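Local coordinates for maltose/maltodextrin-binding protein (PDB 2GH9) that binds maltotriose in the cleft of a periplasmic solute-binding fold, probably delivering the sugar to a membrane transporter, at residues E340-A351 with M370-I378; Y151-F162 with Q197-K205. All coordinates share one frame; numbering follows the deposited sequence.

Contact 1. Residues E340-A351 with M370-I378; sequences EMGKVWGPWGNA and MVAEIKKAI. With GLC (alpha-D-glucopyranose), chain B.
Glu340 and Ile378 touch at one end of a nearly antiparallel helix pair and Pro347 and Met370 toward the other, the axes of 341-351 and 370-378 running at 161° and approaching to 9.0 Å. Ile374 sits in the middle of the interface. Its CG1 lies 3.8 Å from CB of Pro347, while its CD1 reaches CG1 of Val344 at 3.9 Å. Pro347 has no backbone N-H to give, and the helix is kinked here; its ring packs on Ile374 and the carboxylate end of Glu373. Met370 runs extended through CG (chi1 177°) to SD, which puts SD 3.7 Å from CB of Ala351 and 4.0 Å from CD1 of Trp348; the chain bends only beyond the sulfur. The sulfur approaches the indole obliquely, 52° off the normal of the five-membered ring, a Met-aromatic contact. At the other end, CD1 of Ile378 meets CB of Glu340 at 3.8 Å, and the methylenes of Lys343 lie along Ala377, with CE 3.4 Å from the Ala377 carbonyl O.

Trp345, on helix 341-351, faces the ligand instead. Met341 CE rests over the centre of one indole face, and the chain B glucose lies over the opposite face, its C4 3.6 Å above the plane and offset toward the rim, in a CH-pi type of sugar stack. Trp348 also meets Phe163 edge-to-face. No hydrogen bond or salt bridge joins residues 340-351 to 370-378; the charged residues Glu340, Lys343 and Glu373 contribute chiefly carbon or van der Waals contacts. The chemistry is therefore that of an apolar seam, in which one helix packs against its neighbour through aliphatic groups and a sulfur while presenting an aromatic platform to the sugar.

Contact 2. Residues Y151-F162 with Q197-K205; sequences YNIGDPYFNFGF and QFIKDLRFK. With GLC (alpha-D-glucopyranose), chain C; GLC (alpha-D-glucopyranose), chain B.
The maltotriose pocket is lined in part by the start of helix 156-162, where Tyr157 and Asp155 hold two glucose units while Ile153, Asn159 and Phe162 pack onto helix 197-204. Asp155, the N-cap residue, divides its carboxylate between the sugars: OD1 accepts from O6 of the chain B glucose and OD2 from O6 of the chain C glucose, each at 2.7 Å. With its CG opposite the main-chain N (chi1 175°), Tyr157 lays its ring flat against the chain C glucose, whose C4 stands over the ring centre. With an alanine here, the chain C glucose would probably lose its aromatic support and the chain B glucose its contacts with the ring, opening a gap beside both.

Behind the pocket, the edge of Phe198 points into the face of Phe162 in a T-shaped stack, the planes at 73° and CE2 of Phe198 over the ring centre. Ile199 packs alongside, its CG2 3.7 Å from CG1 of Ile153 and its CD1 beside OD1 of Asn159. That oxygen accepts from Tyr151 OH at 2.6 Å, in the carbonyl plane on a lone pair, and ND2 of the same amide donates to the backbone O of Ile153 and of Asp155. Three bonds thus fix the rotation of the buried amide and tie the turn 152-155 to the helix. Leu202 CD1 lies 3.5 Å from Tyr151 OH, and Ile153 CG2 meets NH2 of Arg203, whose guanidinium is held by the carbonyl of Ile356. The apolar side of helix 197-204 thus packs behind a sugar gripped by a carboxylate and an aromatic face at a helix N-terminus, an arrangement characteristic of the maltose-binding members of the periplasmic binding protein fold.

How the contacts relate
From the N terminus, the chain reaches contact 2 first: residues 151-162 meet 197-205 after a 34-residue excursion that includes the small sheet of strands 172-175 and 179-181. Contact 1 comes much later, bringing 370-378 back onto 340-351 across 18 mostly helical residues. The two closures follow in series, neither nested nor crossed. In space they join directly, helix 341-357 lying against the start of helix 156-166: Trp348 CD2 is 3.6 Å from Pro156 CB, and Trp348 also packs on Phe160. Both reach the chain B glucose through their first segments, while 370-378 and 197-205 pack on these from the side away from the sugar.

Contact 1. Residues E340-A351 with M370-I378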
loop_
_atom_site.group_PDB
_atom_site.type_symbol
_atom_site.label_atom_id
_atom_site.label_comp_id
_atom_site.label_asym_id
_atom_site.label_seq_id
_atom_site.Cartn_x
_atom_site.Cartn_y
_atom_site.Cartn_z
ATOM N N GLU A 340 -1.083 15.505 -7.622
ATOM C CA GLU A 340 -2.469 15.315 -8.027
ATOM C C GLU A 340 -3.075 13.980 -7.573
ATOM O O GLU A 340 -4.289 13.862 -7.416
ATOM C CB GLU A 340 -2.556 15.433 -9.556
ATOM C CG GLU A 340 -2.263 16.855 -10.077
ATOM C CD GLU A 340 -0.788 17.138 -10.374
ATOM O OE1 GLU A 340 0.085 16.264 -10.179
ATOM O OE2 GLU A 340 -0.503 18.268 -10.821
ATOM N N MET A 341 -2.228 12.977 -7.341
ATOM C CA MET A 341 -2.702 11.693 -6.810
ATOM C C MET A 341 -3.569 11.882 -5.548
ATOM O O MET A 341 -4.572 11.191 -5.379
ATOM C CB MET A 341 -1.507 10.755 -6.529
ATOM C CG MET A 341 -1.856 9.290 -6.504
ATOM S SD MET A 341 -2.841 8.701 -7.901
ATOM C CE MET A 341 -4.379 8.255 -7.094
ATOM N N GLY A 342 -3.201 12.825 -4.680
ATOM C CA GLY A 342 -3.981 13.124 -3.469
ATOM C C GLY A 342 -5.440 13.507 -3.727
ATOM O O GLY A 342 -6.323 13.244 -2.900
ATOM N N LYS A 343 -5.679 14.129 -4.883
ATOM C CA LYS A 343 -7.028 14.506 -5.331
ATOM C C LYS A 343 -7.873 13.324 -5.832
ATOM O O LYS A 343 -9.102 13.383 -5.786
ATOM C CB LYS A 343 -6.949 15.566 -6.448
ATOM C CG LYS A 343 -6.710 17.004 -5.969
ATOM C CD LYS A 343 -5.245 17.414 -6.068
ATOM C CE LYS A 343 -5.073 18.948 -6.106
ATOM N NZ LYS A 343 -3.613 19.320 -6.181
ATOM N N VAL A 344 -7.232 12.257 -6.306
ATOM C CA VAL A 344 -7.956 11.148 -6.971
ATOM C C VAL A 344 -8.639 10.179 -6.000
ATOM O O VAL A 344 -9.766 9.767 -6.234
ATOM C CB VAL A 344 -7.034 10.388 -7.937
ATOM C CG1 VAL A 344 -7.757 9.156 -8.542
ATOM C CG2 VAL A 344 -6.564 11.326 -9.058
ATOM N N TRP A 345 -7.969 9.847 -4.900
ATOM C CA TRP A 345 -8.427 8.786 -4.000
ATOM C C TRP A 345 -9.846 9.001 -3.463
ATOM O O TRP A 345 -10.633 8.053 -3.348
ATOM C CB TRP A 345 -7.470 8.650 -2.806
ATOM C CG TRP A 345 -6.035 8.303 -3.120
ATOM C CD1 TRP A 345 -4.932 9.044 -2.810
ATOM C CD2 TRP A 345 -5.538 7.092 -3.729
ATOM N NE1 TRP A 345 -3.801 8.400 -3.203
ATOM C CE2 TRP A 345 -4.132 7.198 -3.768
ATOM C CE3 TRP A 345 -6.144 5.940 -4.243
ATOM C CZ2 TRP A 345 -3.317 6.196 -4.302
ATOM C CZ3 TRP A 345 -5.343 4.960 -4.785
ATOM C CH2 TRP A 345 -3.934 5.092 -4.807
ATOM N N GLY A 346 -10.160 10.234 -3.083
ATOM C CA GLY A 346 -11.468 10.530 -2.487
ATOM C C GLY A 346 -12.637 10.229 -3.423
ATOM O O GLY A 346 -13.465 9.368 -3.108
ATOM N N PRO A 347 -12.716 10.937 -4.568
ATOM C CA PRO A 347 -13.782 10.668 -5.547
ATOM C C PRO A 347 -13.752 9.243 -6.112
ATOM O O PRO A 347 -14.811 8.689 -6.429
ATOM C CB PRO A 347 -13.503 11.681 -6.658
ATOM C CG PRO A 347 -12.700 12.772 -5.993
ATOM C CD PRO A 347 -11.848 12.044 -5.001
ATOM N N TRP A 348 -12.550 8.661 -6.236
ATOM C CA TRP A 348 -12.407 7.283 -6.726
ATOM C C TRP A 348 -13.066 6.304 -5.782
ATOM O O TRP A 348 -13.826 5.440 -6.220
ATOM C CB TRP A 348 -10.924 6.938 -6.927
ATOM C CG TRP A 348 -10.617 5.632 -7.611
ATOM C CD1 TRP A 348 -11.498 4.735 -8.165
ATOM C CD2 TRP A 348 -9.314 5.103 -7.851
ATOM N NE1 TRP A 348 -10.817 3.683 -8.728
ATOM C CE2 TRP A 348 -9.475 3.887 -8.561
ATOM C CE3 TRP A 348 -8.022 5.540 -7.543
ATOM C CZ2 TRP A 348 -8.398 3.105 -8.939
ATOM C CZ3 TRP A 348 -6.962 4.774 -7.935
ATOM C CH2 TRP A 348 -7.147 3.566 -8.617
ATOM N N GLY A 349 -12.775 6.450 -4.494
ATOM C CA GLY A 349 -13.358 5.635 -3.445
ATOM C C GLY A 349 -14.829 5.946 -3.193
ATOM O O GLY A 349 -15.604 5.065 -2.813
ATOM N N ASN A 350 -15.207 7.203 -3.397
ATOM C CA ASN A 350 -16.614 7.591 -3.318
ATOM C C ASN A 350 -17.415 6.886 -4.417
ATOM O O ASN A 350 -18.513 6.406 -4.175
ATOM C CB ASN A 350 -16.762 9.118 -3.397
ATOM C CG ASN A 350 -16.266 9.835 -2.123
ATOM O OD1 ASN A 350 -16.025 9.210 -1.077
ATOM N ND2 ASN A 350 -16.127 11.165 -2.215
ATOM N N ALA A 351 -16.846 6.807 -5.613
ATOM C CA ALA A 351 -17.493 6.120 -6.730
ATOM C C ALA A 351 -17.768 4.650 -6.396
ATOM O O ALA A 351 -18.858 4.135 -6.668
ATOM C CB ALA A 351 -16.639 6.231 -7.970
ATOM N N MET A 370 -17.449 10.854 -11.028
ATOM C CA MET A 370 -16.111 10.646 -10.467
ATOM C C MET A 370 -15.075 11.409 -11.279
ATOM O O MET A 370 -14.305 12.198 -10.729
ATOM C CB MET A 370 -15.763 9.152 -10.463
ATOM C CG MET A 370 -14.346 8.806 -9.950
ATOM S SD MET A 370 -13.893 7.097 -10.342
ATOM C CE MET A 370 -13.112 7.273 -11.941
ATOM N N VAL A 371 -15.064 11.151 -12.584
ATOM C CA VAL A 371 -14.179 11.829 -13.531
ATOM C C VAL A 371 -14.340 13.366 -13.487
ATOM O O VAL A 371 -13.344 14.108 -13.549
ATOM C CB VAL A 371 -14.430 11.327 -14.984
ATOM C CG1 VAL A 371 -13.708 12.209 -15.999
ATOM C CG2 VAL A 371 -14.000 9.854 -15.134
ATOM N N ALA A 372 -15.591 13.825 -13.387
ATOM C CA ALA A 372 -15.907 15.261 -13.298
ATOM C C ALA A 372 -15.346 15.887 -12.016
ATOM O O ALA A 372 -14.670 16.913 -12.075
ATOM C CB ALA A 372 -17.402 15.476 -13.373
ATOM N N GLU A 373 -15.633 15.253 -10.878
ATOM C CA GLU A 373 -15.089 15.632 -9.560
ATOM C C GLU A 373 -13.562 15.704 -9.487
ATOM O O GLU A 373 -13.015 16.637 -8.894
ATOM C CB GLU A 373 -15.558 14.650 -8.495
ATOM C CG GLU A 373 -17.016 14.793 -8.109
ATOM C CD GLU A 373 -17.444 13.824 -7.016
ATOM O OE1 GLU A 373 -16.576 13.341 -6.244
ATOM O OE2 GLU A 373 -18.663 13.549 -6.922
ATOM N N ILE A 374 -12.891 14.704 -10.059
ATOM C CA ILE A 374 -11.427 14.678 -10.127
ATOM C C ILE A 374 -10.873 15.794 -11.014
ATOM O O ILE A 374 -9.893 16.438 -10.641
ATOM C CB ILE A 374 -10.879 13.293 -10.623
ATOM C CG1 ILE A 374 -11.132 12.204 -9.573
ATOM C CG2 ILE A 374 -9.403 13.370 -10.913
ATOM C CD1 ILE A 374 -10.932 10.786 -10.086
ATOM N N LYS A 375 -11.483 16.018 -12.183
ATOM C CA LYS A 375 -11.047 17.102 -13.092
ATOM C C LYS A 375 -11.117 18.452 -12.392
ATOM O O LYS A 375 -10.179 19.258 -12.472
ATOM C CB LYS A 375 -11.890 17.149 -14.378
ATOM C CG LYS A 375 -11.457 16.150 -15.439
ATOM C CD LYS A 375 -12.251 16.306 -16.745
ATOM C CE LYS A 375 -12.051 15.093 -17.663
ATOM N NZ LYS A 375 -12.668 15.255 -19.026
ATOM N N LYS A 376 -12.232 18.674 -11.705
ATOM C CA LYS A 376 -12.454 19.889 -10.920
ATOM C C LYS A 376 -11.441 20.071 -9.785
ATOM O O LYS A 376 -10.967 21.186 -9.562
ATOM C CB LYS A 376 -13.893 19.924 -10.378
ATOM C CG LYS A 376 -14.895 20.470 -11.414
ATOM C CD LYS A 376 -16.315 19.923 -11.243
ATOM C CE LYS A 376 -17.259 20.460 -12.332
ATOM N NZ LYS A 376 -18.704 20.387 -11.918
ATOM N N ALA A 377 -11.101 18.980 -9.094
ATOM C CA ALA A 377 -10.170 19.033 -7.961
ATOM C C ALA A 377 -8.733 19.293 -8.411
ATOM O O ALA A 377 -7.964 19.943 -7.689
ATOM C CB ALA A 377 -10.254 17.758 -7.126
ATOM N N ILE A 378 -8.373 18.797 -9.594
ATOM C CA ILE A 378 -7.047 19.054 -10.160
ATOM C C ILE A 378 -6.899 20.507 -10.647
ATOM O O ILE A 378 -6.027 21.232 -10.163
ATOM C CB ILE A 378 -6.698 18.063 -11.307
ATOM C CG1 ILE A 378 -6.474 16.651 -10.743
ATOM C CG2 ILE A 378 -5.455 18.522 -12.055
ATOM C CD1 ILE A 378 -5.703 15.723 -11.674
HETATM C C1 GLC B . -3.048 3.952 -0.401
HETATM C C2 GLC B . -2.295 5.261 -0.551
HETATM C C3 GLC B . -2.981 6.361 0.243
HETATM C C4 GLC B . -4.448 6.433 -0.164
HETATM C C5 GLC B . -5.158 5.077 -0.032
HETATM C C6 GLC B . -6.601 5.088 -0.558
HETATM O O2 GLC B . -0.932 5.109 -0.112
HETATM O O3 GLC B . -2.340 7.608 -0.003
HETATM O O4 GLC B . -5.077 7.418 0.654
HETATM O O5 GLC B . -4.435 4.089 -0.771
HETATM O O6 GLC B . -7.315 3.985 0.013
#

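Contact 2. Residues Y151-F162 with Q197-K205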
loop_
_atom_site.group_PDB
_atom_site.type_symbol
_atom_site.label_atom_id
_atom_site.label_comp_id
_atom_site.label_asym_id
_atom_site.label_seq_id
_atom_site.Cartn_x
_atom_site.Cartn_y
_atom_site.Cartn_z
ATOM N N TYR A 151 -12.645 -8.676 1.639
ATOM C CA TYR A 151 -11.624 -7.627 1.477
ATOM C C TYR A 151 -12.244 -6.244 1.673
ATOM O O TYR A 151 -13.473 -6.104 1.706
ATOM C CB TYR A 151 -10.903 -7.743 0.104
ATOM C CG TYR A 151 -11.600 -7.085 -1.072
ATOM C CD1 TYR A 151 -12.810 -7.576 -1.547
ATOM C CD2 TYR A 151 -11.028 -5.997 -1.739
ATOM C CE1 TYR A 151 -13.454 -6.991 -2.607
ATOM C CE2 TYR A 151 -11.674 -5.392 -2.821
ATOM C CZ TYR A 151 -12.897 -5.914 -3.247
ATOM O OH TYR A 151 -13.574 -5.386 -4.300
ATOM N N ASN A 152 -11.387 -5.233 1.787
ATOM C CA ASN A 152 -11.822 -3.845 1.917
ATOM C C ASN A 152 -12.426 -3.322 0.611
ATOM O O ASN A 152 -11.819 -2.550 -0.111
ATOM C CB ASN A 152 -10.648 -2.974 2.402
ATOM C CG ASN A 152 -11.077 -1.617 2.879
ATOM O OD1 ASN A 152 -12.273 -1.286 2.917
ATOM N ND2 ASN A 152 -10.086 -0.801 3.268
ATOM N N ILE A 153 -13.673 -3.726 0.356
ATOM C CA ILE A 153 -14.336 -3.530 -0.925
ATOM C C ILE A 153 -14.535 -2.081 -1.359
ATOM O O ILE A 153 -14.555 -1.778 -2.552
ATOM C CB ILE A 153 -15.697 -4.335 -0.933
ATOM C CG1 ILE A 153 -16.375 -4.316 -2.298
ATOM C CG2 ILE A 153 -16.648 -3.842 0.153
ATOM C CD1 ILE A 153 -17.392 -5.451 -2.456
ATOM N N GLY A 154 -14.697 -1.178 -0.398
ATOM C CA GLY A 154 -14.885 0.213 -0.717
ATOM C C GLY A 154 -13.620 0.975 -1.036
ATOM O O GLY A 154 -13.697 2.072 -1.532
ATOM N N ASP A 155 -12.453 0.384 -0.769
ATOM C CA ASP A 155 -11.167 1.083 -0.909
ATOM C C ASP A 155 -10.611 1.130 -2.363
ATOM O O ASP A 155 -10.433 0.101 -2.997
ATOM C CB ASP A 155 -10.177 0.428 0.057
ATOM C CG ASP A 155 -8.913 1.251 0.284
ATOM O OD1 ASP A 155 -8.218 1.514 -0.701
ATOM O OD2 ASP A 155 -8.594 1.587 1.452
ATOM N N PRO A 156 -10.316 2.325 -2.887
ATOM C CA PRO A 156 -9.845 2.450 -4.292
ATOM C C PRO A 156 -8.469 1.797 -4.608
ATOM O O PRO A 156 -8.300 1.117 -5.644
ATOM C CB PRO A 156 -9.801 3.973 -4.518
ATOM C CG PRO A 156 -9.779 4.582 -3.185
ATOM C CD PRO A 156 -10.398 3.633 -2.206
ATOM N N TYR A 157 -7.507 1.995 -3.713
ATOM C CA TYR A 157 -6.226 1.240 -3.744
ATOM C C TYR A 157 -6.399 -0.293 -3.830
ATOM O O TYR A 157 -5.793 -0.947 -4.670
ATOM C CB TYR A 157 -5.410 1.603 -2.501
ATOM C CG TYR A 157 -4.118 0.841 -2.299
ATOM C CD1 TYR A 157 -2.942 1.317 -2.818
ATOM C CD2 TYR A 157 -4.086 -0.334 -1.536
ATOM C CE1 TYR A 157 -1.752 0.663 -2.616
ATOM C CE2 TYR A 157 -2.918 -1.015 -1.340
ATOM C CZ TYR A 157 -1.728 -0.503 -1.878
ATOM O OH TYR A 157 -0.519 -1.140 -1.708
ATOM N N PHE A 158 -7.227 -0.875 -2.970
ATOM C CA PHE A 158 -7.423 -2.343 -2.975
ATOM C C PHE A 158 -8.025 -2.851 -4.290
ATOM O O PHE A 158 -7.700 -3.946 -4.771
ATOM C CB PHE A 158 -8.312 -2.751 -1.795
ATOM C CG PHE A 158 -7.576 -2.887 -0.504
ATOM C CD1 PHE A 158 -7.281 -4.143 0.001
ATOM C CD2 PHE A 158 -7.183 -1.776 0.205
ATOM C CE1 PHE A 158 -6.610 -4.273 1.188
ATOM C CE2 PHE A 158 -6.495 -1.907 1.388
ATOM C CZ PHE A 158 -6.230 -3.157 1.891
ATOM N N ASN A 159 -8.885 -2.023 -4.880
ATOM C CA ASN A 159 -9.577 -2.337 -6.129
ATOM C C ASN A 159 -8.834 -1.998 -7.418
ATOM O O ASN A 159 -9.278 -2.409 -8.486
ATOM C CB ASN A 159 -10.939 -1.633 -6.154
ATOM C CG ASN A 159 -11.942 -2.321 -5.292
ATOM O OD1 ASN A 159 -12.303 -3.461 -5.561
ATOM N ND2 ASN A 159 -12.366 -1.667 -4.227
ATOM N N PHE A 160 -7.722 -1.257 -7.341
ATOM C CA PHE A 160 -7.014 -0.877 -8.553
ATOM C C PHE A 160 -6.726 -2.066 -9.474
ATOM O O PHE A 160 -6.862 -1.944 -10.685
ATOM C CB PHE A 160 -5.723 -0.093 -8.293
ATOM C CG PHE A 160 -4.919 0.114 -9.546
ATOM C CD1 PHE A 160 -5.383 0.969 -10.541
ATOM C CD2 PHE A 160 -3.748 -0.598 -9.773
ATOM C CE1 PHE A 160 -4.669 1.143 -11.707
ATOM C CE2 PHE A 160 -3.045 -0.438 -10.958
ATOM C CZ PHE A 160 -3.511 0.436 -11.924
ATOM N N GLY A 161 -6.353 -3.220 -8.918
ATOM C CA GLY A 161 -6.028 -4.381 -9.735
ATOM C C GLY A 161 -7.126 -4.805 -10.690
ATOM O O GLY A 161 -6.854 -5.257 -11.800
ATOM N N PHE A 162 -8.361 -4.651 -10.256
ATOM C CA PHE A 162 -9.516 -4.877 -11.128
ATOM C C PHE A 162 -9.612 -3.775 -12.206
ATOM O O PHE A 162 -9.935 -4.051 -13.354
ATOM C CB PHE A 162 -10.806 -4.937 -10.303
ATOM C CG PHE A 162 -10.755 -5.917 -9.177
ATOM C CD1 PHE A 162 -10.191 -7.169 -9.354
ATOM C CD2 PHE A 162 -11.307 -5.595 -7.932
ATOM C CE1 PHE A 162 -10.132 -8.086 -8.309
ATOM C CE2 PHE A 162 -11.268 -6.496 -6.895
ATOM C CZ PHE A 162 -10.666 -7.749 -7.073
ATOM N N GLN A 197 -18.834 -2.514 -12.101
ATOM C CA GLN A 197 -19.811 -3.625 -12.224
ATOM C C GLN A 197 -19.291 -4.955 -11.641
ATOM O O GLN A 197 -19.996 -5.651 -10.906
ATOM C CB GLN A 197 -20.202 -3.815 -13.690
ATOM C CG GLN A 197 -21.441 -4.700 -13.895
ATOM C CD GLN A 197 -22.662 -4.213 -13.102
ATOM O OE1 GLN A 197 -23.142 -3.100 -13.302
ATOM N NE2 GLN A 197 -23.138 -5.034 -12.191
ATOM N N PHE A 198 -18.047 -5.308 -11.948
ATOM C CA PHE A 198 -17.436 -6.486 -11.321
ATOM C C PHE A 198 -17.401 -6.367 -9.787
ATOM O O PHE A 198 -17.715 -7.341 -9.064
ATOM C CB PHE A 198 -16.021 -6.737 -11.856
ATOM C CG PHE A 198 -15.273 -7.757 -11.064
ATOM C CD1 PHE A 198 -15.656 -9.077 -11.109
ATOM C CD2 PHE A 198 -14.222 -7.395 -10.236
ATOM C CE1 PHE A 198 -15.014 -10.028 -10.348
ATOM C CE2 PHE A 198 -13.576 -8.344 -9.465
ATOM C CZ PHE A 198 -13.962 -9.663 -9.531
ATOM N N ILE A 199 -17.012 -5.183 -9.291
ATOM C CA ILE A 199 -17.005 -4.949 -7.850
ATOM C C ILE A 199 -18.428 -5.068 -7.288
ATOM O O ILE A 199 -18.631 -5.754 -6.295
ATOM C CB ILE A 199 -16.319 -3.624 -7.439
ATOM C CG1 ILE A 199 -14.836 -3.643 -7.831
ATOM C CG2 ILE A 199 -16.474 -3.398 -5.918
ATOM C CD1 ILE A 199 -14.188 -2.266 -8.009
ATOM N N LYS A 200 -19.410 -4.455 -7.939
ATOM C CA LYS A 200 -20.823 -4.700 -7.555
ATOM C C LYS A 200 -21.182 -6.181 -7.510
ATOM O O LYS A 200 -21.787 -6.657 -6.541
ATOM C CB LYS A 200 -21.791 -3.982 -8.486
ATOM C CG LYS A 200 -21.929 -2.537 -8.188
ATOM C CD LYS A 200 -22.850 -1.816 -9.203
ATOM C CE LYS A 200 -24.335 -2.140 -9.007
ATOM N NZ LYS A 200 -25.139 -1.395 -10.041
ATOM N N ASP A 201 -20.773 -6.907 -8.550
ATOM C CA ASP A 201 -21.089 -8.323 -8.685
ATOM C C ASP A 201 -20.521 -9.137 -7.550
ATOM O O ASP A 201 -21.082 -10.165 -7.204
ATOM C CB ASP A 201 -20.583 -8.899 -10.022
ATOM C CG ASP A 201 -21.323 -8.353 -11.236
ATOM O OD1 ASP A 201 -22.372 -7.686 -11.086
ATOM O OD2 ASP A 201 -20.842 -8.594 -12.369
ATOM N N LEU A 202 -19.384 -8.704 -6.994
ATOM C CA LEU A 202 -18.774 -9.376 -5.843
ATOM C C LEU A 202 -19.758 -9.405 -4.660
ATOM O O LEU A 202 -19.683 -10.270 -3.803
ATOM C CB LEU A 202 -17.437 -8.690 -5.436
ATOM C CG LEU A 202 -16.198 -8.949 -6.327
ATOM C CD1 LEU A 202 -14.965 -8.159 -5.871
ATOM C CD2 LEU A 202 -15.850 -10.427 -6.364
ATOM N N ARG A 203 -20.667 -8.443 -4.621
ATOM C CA ARG A 203 -21.699 -8.428 -3.583
ATOM C C ARG A 203 -23.016 -8.997 -4.104
ATOM O O ARG A 203 -23.525 -9.933 -3.545
ATOM C CB ARG A 203 -21.913 -7.016 -3.061
ATOM C CG ARG A 203 -22.959 -6.898 -1.948
ATOM C CD ARG A 203 -22.897 -5.508 -1.337
ATOM N NE ARG A 203 -21.709 -5.371 -0.490
ATOM C CZ ARG A 203 -21.197 -4.219 -0.061
ATOM N NH1 ARG A 203 -21.750 -3.065 -0.392
ATOM N NH2 ARG A 203 -20.113 -4.225 0.703
ATOM N N PHE A 204 -23.541 -8.439 -5.188
ATOM C CA PHE A 204 -24.936 -8.705 -5.574
ATOM C C PHE A 204 -25.164 -9.916 -6.487
ATOM O O PHE A 204 -26.313 -10.371 -6.653
ATOM C CB PHE A 204 -25.519 -7.465 -6.229
ATOM C CG PHE A 204 -25.456 -6.242 -5.365
ATOM C CD1 PHE A 204 -26.028 -6.246 -4.092
ATOM C CD2 PHE A 204 -24.816 -5.084 -5.812
ATOM C CE1 PHE A 204 -25.969 -5.105 -3.283
ATOM C CE2 PHE A 204 -24.750 -3.952 -5.008
ATOM C CZ PHE A 204 -25.332 -3.965 -3.746
ATOM N N LYS A 205 -24.104 -10.411 -7.119
ATOM C CA LYS A 205 -24.231 -11.565 -8.002
ATOM C C LYS A 205 -23.565 -12.759 -7.374
ATOM O O LYS A 205 -24.175 -13.815 -7.234
ATOM C CB LYS A 205 -23.603 -11.311 -9.371
ATOM C CG LYS A 205 -23.736 -12.521 -10.301
ATOM C CD LYS A 205 -22.906 -12.412 -11.552
ATOM C CE LYS A 205 -23.353 -11.274 -12.447
ATOM N NZ LYS A 205 -22.732 -11.443 -13.813
HETATM C C1 GLC C . -2.041 0.024 3.034
HETATM C C2 GLC C . -0.943 0.519 2.111
HETATM C C3 GLC C . -1.237 1.980 1.704
HETATM C C4 GLC C . -2.640 2.173 1.152
HETATM C C5 GLC C . -3.668 1.564 2.102
HETATM C C6 GLC C . -5.073 1.604 1.487
HETATM O O2 GLC C . 0.316 0.470 2.789
HETATM O O3 GLC C . -0.278 2.425 0.768
HETATM O O4 GLC C . -2.905 3.578 0.966
HETATM O O5 GLC C . -3.323 0.195 2.416
HETATM O O6 GLC C . -6.097 1.642 2.485
HETATM C C1 GLC B . -3.048 3.952 -0.401
HETATM C C2 GLC B . -2.295 5.261 -0.551
HETATM C C3 GLC B . -2.981 6.361 0.243
HETATM C C4 GLC B . -4.448 6.433 -0.164
HETATM C C5 GLC B . -5.158 5.077 -0.032
HETATM C C6 GLC B . -6.601 5.088 -0.558
HETATM O O2 GLC B . -0.932 5.109 -0.112
HETATM O O3 GLC B . -2.340 7.608 -0.003
HETATM O O4 GLC B . -5.077 7.418 0.654
HETATM O O5 GLC B . -4.435 4.089 -0.771
HETATM O O6 GLC B . -7.315 3.985 0.013
#